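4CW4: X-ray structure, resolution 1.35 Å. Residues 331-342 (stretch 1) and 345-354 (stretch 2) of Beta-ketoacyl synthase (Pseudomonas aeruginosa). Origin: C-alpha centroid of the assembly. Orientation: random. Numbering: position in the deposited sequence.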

# COMPACT_ATOMS: atom_id res chain seq x y z
N LEU A 331 -3.24 -5.08 21.91
CA LEU A 331 -1.96 -5.66 22.34
C LEU A 331 -2.02 -6.25 23.73
O LEU A 331 -2.79 -5.80 24.56
CB LEU A 331 -0.84 -4.63 22.32
CG LEU A 331 -0.61 -3.90 20.99
CD1 LEU A 331 0.56 -2.93 21.14
CD2 LEU A 331 -0.38 -4.88 19.83
N ALA A 332 -1.17 -7.25 23.97
CA ALA A 332 -0.98 -7.80 25.31
C ALA A 332 -0.23 -6.78 26.16
O ALA A 332 0.91 -6.45 25.86
CB ALA A 332 -0.19 -9.08 25.24
N THR A 333 -0.86 -6.32 27.23
CA THR A 333 -0.21 -5.38 28.15
C THR A 333 0.39 -6.12 29.35
O THR A 333 0.06 -7.28 29.61
CB THR A 333 -1.23 -4.40 28.71
OG1 THR A 333 -2.15 -5.10 29.56
CG2 THR A 333 -1.99 -3.68 27.59
N GLU A 334 1.28 -5.46 30.07
CA GLU A 334 1.78 -6.04 31.30
C GLU A 334 0.63 -6.38 32.26
O GLU A 334 0.60 -7.46 32.83
CB GLU A 334 2.78 -5.10 31.97
CG GLU A 334 3.32 -5.59 33.31
CD GLU A 334 4.45 -4.71 33.80
OE1 GLU A 334 4.22 -3.49 34.00
OE2 GLU A 334 5.56 -5.25 34.00
N GLU A 335 -0.33 -5.48 32.42
CA GLU A 335 -1.44 -5.78 33.31
C GLU A 335 -2.25 -6.98 32.83
O GLU A 335 -2.70 -7.79 33.65
CB GLU A 335 -2.33 -4.56 33.50
CG GLU A 335 -1.74 -3.51 34.42
CD GLU A 335 -1.40 -4.04 35.83
OE1 GLU A 335 -2.13 -4.89 36.38
OE2 GLU A 335 -0.37 -3.61 36.36
N GLY A 336 -2.44 -7.11 31.52
CA GLY A 336 -3.16 -8.24 30.97
C GLY A 336 -2.47 -9.55 31.31
O GLY A 336 -3.10 -10.51 31.73
N LEU A 337 -1.15 -9.58 31.14
CA LEU A 337 -0.40 -10.78 31.44
C LEU A 337 -0.36 -11.08 32.93
O LEU A 337 -0.33 -12.24 33.34
CB LEU A 337 1.02 -10.67 30.87
CG LEU A 337 1.07 -10.61 29.34
CD1 LEU A 337 2.45 -10.15 28.86
CD2 LEU A 337 0.72 -11.98 28.73
N ARG A 338 -0.37 -10.04 33.77
CA ARG A 338 -0.42 -10.24 35.21
C ARG A 338 -1.68 -10.99 35.61
O ARG A 338 -1.66 -11.81 36.52
CB ARG A 338 -0.36 -8.90 35.93
CG ARG A 338 1.03 -8.30 35.96
CD ARG A 338 1.04 -6.94 36.65
NE ARG A 338 2.39 -6.48 36.96
CZ ARG A 338 2.72 -5.23 37.26
NH1 ARG A 338 1.78 -4.28 37.30
NH2 ARG A 338 3.97 -4.92 37.54
N LEU A 339 -2.78 -10.71 34.92
CA LEU A 339 -4.04 -11.37 35.21
C LEU A 339 -3.98 -12.84 34.82
O LEU A 339 -4.47 -13.69 35.55
CB LEU A 339 -5.20 -10.69 34.48
CG LEU A 339 -5.65 -9.35 35.05
CD1 LEU A 339 -6.71 -8.72 34.17
CD2 LEU A 339 -6.20 -9.51 36.46
N ILE A 340 -3.38 -13.13 33.66
CA ILE A 340 -3.25 -14.51 33.21
C ILE A 340 -2.34 -15.31 34.13
O ILE A 340 -2.64 -16.46 34.45
CB ILE A 340 -2.75 -14.56 31.76
CG1 ILE A 340 -3.85 -14.06 30.82
CG2 ILE A 340 -2.35 -16.01 31.34
CD1 ILE A 340 -3.37 -13.73 29.46
N GLU A 341 -1.25 -14.70 34.57
CA GLU A 341 -0.27 -15.41 35.39
C GLU A 341 -0.63 -15.40 36.87
O GLU A 341 -0.15 -16.23 37.64
CB GLU A 341 1.12 -14.80 35.21
CG GLU A 341 1.72 -15.08 33.85
CD GLU A 341 3.21 -14.81 33.82
OE1 GLU A 341 3.93 -15.31 34.70
OE2 GLU A 341 3.65 -14.09 32.92
N GLY A 342 -1.45 -14.43 37.28
CA GLY A 342 -1.79 -14.27 38.68
C GLY A 342 -0.60 -13.89 39.54
O GLY A 342 -0.52 -14.29 40.71
N ASP A 345 5.20 -10.15 38.54
CA ASP A 345 6.41 -10.27 37.72
C ASP A 345 6.17 -11.20 36.53
O ASP A 345 6.35 -12.42 36.61
CB ASP A 345 7.58 -10.78 38.56
CG ASP A 345 7.23 -12.00 39.38
OD1 ASP A 345 6.15 -12.02 40.03
OD2 ASP A 345 8.04 -12.96 39.37
N VAL A 346 5.77 -10.60 35.41
CA VAL A 346 5.34 -11.33 34.22
C VAL A 346 6.50 -11.92 33.43
O VAL A 346 7.57 -11.33 33.37
CB VAL A 346 4.57 -10.36 33.29
CG1 VAL A 346 4.37 -10.94 31.88
CG2 VAL A 346 3.25 -9.99 33.93
N ASP A 347 6.25 -13.06 32.78
CA ASP A 347 7.20 -13.63 31.83
C ASP A 347 6.88 -13.11 30.42
O ASP A 347 6.00 -13.66 29.72
CB ASP A 347 7.11 -15.15 31.87
CG ASP A 347 8.13 -15.83 30.96
OD1 ASP A 347 8.85 -15.12 30.21
OD2 ASP A 347 8.21 -17.08 31.02
N PHE A 348 7.57 -12.05 29.99
CA PHE A 348 7.26 -11.45 28.71
C PHE A 348 7.63 -12.36 27.55
O PHE A 348 7.17 -12.13 26.45
CB PHE A 348 7.92 -10.09 28.57
CG PHE A 348 7.31 -9.04 29.45
CD1 PHE A 348 6.07 -8.53 29.16
CD2 PHE A 348 7.97 -8.57 30.58
CE1 PHE A 348 5.47 -7.57 29.97
CE2 PHE A 348 7.39 -7.61 31.39
CZ PHE A 348 6.13 -7.12 31.08
N ARG A 349 8.45 -13.38 27.79
CA ARG A 349 8.72 -14.36 26.75
C ARG A 349 7.49 -15.17 26.38
O ARG A 349 7.45 -15.78 25.32
CB ARG A 349 9.88 -15.28 27.15
CG ARG A 349 11.16 -14.47 27.27
CD ARG A 349 12.40 -15.20 27.75
NE ARG A 349 13.54 -14.29 27.57
CZ ARG A 349 13.92 -13.36 28.45
NH1 ARG A 349 13.30 -13.24 29.62
NH2 ARG A 349 14.94 -12.57 28.17
N ARG A 350 6.48 -15.14 27.25
CA ARG A 350 5.22 -15.84 26.98
C ARG A 350 4.10 -14.84 26.71
O ARG A 350 2.92 -15.13 26.93
CB ARG A 350 4.87 -16.76 28.14
CG ARG A 350 5.89 -17.89 28.32
CD ARG A 350 5.60 -18.74 29.53
NE ARG A 350 4.33 -19.45 29.41
CZ ARG A 350 3.76 -20.16 30.37
NH1 ARG A 350 4.33 -20.28 31.55
NH2 ARG A 350 2.58 -20.74 30.13
N ALA A 351 4.45 -13.66 26.20
CA ALA A 351 3.41 -12.66 25.94
C ALA A 351 2.43 -13.12 24.86
O ALA A 351 1.26 -12.73 24.88
CB ALA A 351 4.02 -11.33 25.54
N SER A 352 2.92 -13.93 23.94
CA SER A 352 2.13 -14.40 22.81
C SER A 352 1.74 -15.87 22.99
O SER A 352 2.59 -16.77 22.93
CB SER A 352 2.90 -14.20 21.51
OG SER A 352 2.06 -14.44 20.40
N ARG A 353 0.45 -16.07 23.23
CA ARG A 353 -0.14 -17.34 23.66
C ARG A 353 -1.32 -17.75 22.75
O ARG A 353 -2.47 -17.77 23.20
CB ARG A 353 -0.65 -17.19 25.11
CG ARG A 353 0.47 -17.08 26.13
CD ARG A 353 -0.03 -16.39 27.41
NE ARG A 353 0.94 -16.33 28.51
CZ ARG A 353 0.98 -17.17 29.54
NH1 ARG A 353 0.14 -18.20 29.62
NH2 ARG A 353 1.89 -16.98 30.50
N PRO A 354 -1.06 -17.96 21.46
CA PRO A 354 -2.14 -18.36 20.54
C PRO A 354 -2.93 -19.55 21.08
O PRO A 354 -2.34 -20.52 21.51
CB PRO A 354 -1.39 -18.74 19.26
CG PRO A 354 -0.07 -18.05 19.35
CD PRO A 354 0.27 -18.03 20.82
O HOH W 1 6.17 -7.58 35.23
O HOH W 2 3.28 -14.38 30.41
O HOH W 3 6.52 -15.05 35.50

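What fills the apolar centre of the contact? Leu 337, buried and pointing toward the second stretch from the helix 334-341, meets three apolar side chains there. Its CB lies 3.5 Å from Val 346 CG1, while its CD1 reaches Phe 348 CD1 at 4.0 Å and Ala 351 CB at 3.9 Å. One leucine touches residues along much of the second stretch, a loop with a short 3-10 segment at 348-349.

How do the backbones run past each other? Ala 332 comes nearest Ala 351, with 6.6 Å between their CA atoms, and Arg 338 comes nearest Val 346, with 5.9 Å between theirs, so the chains run in opposite directions. Thr 333 caps the helix: its OG1 accepts from Gly 336 N at 2.8 Å.

What borders the centre? Val 346 CG2 rests 3.5 Å from Arg 338 CG, using the aliphatic part of that arginine, whose NH1 makes a very short salt bridge of 2.4 Å to Glu 335 OE2. The Phe 348 ring meets a carboxylate at its edge, with Glu 334 OE2 3.5 Å from CZ. Ile 340 CG2 lies over one face of the Arg 353 guanidinium, 3.7 Å from NH1.

Where is the direct hydrogen bond between the stretches? Asp 347 N donates to Glu 341 OE2 at 2.8 Å, nearly straight at 164°, so the carboxylate satisfies a loop amide. Arg 353 NH2 stays 4.2 Å from Glu 341 OE2, beyond a salt bridge, but water 2 connects them, donating to OE2 and accepting from NH2.

How does water complete the polar edge? Water 3 donates to both Glu 341 OE1 and Asp 345 O, joining two acceptors that cannot bond each other. Water 1 donates to Glu 334 OE2 and accepts from Val 346 N, linking another helix carboxylate to a loop amide.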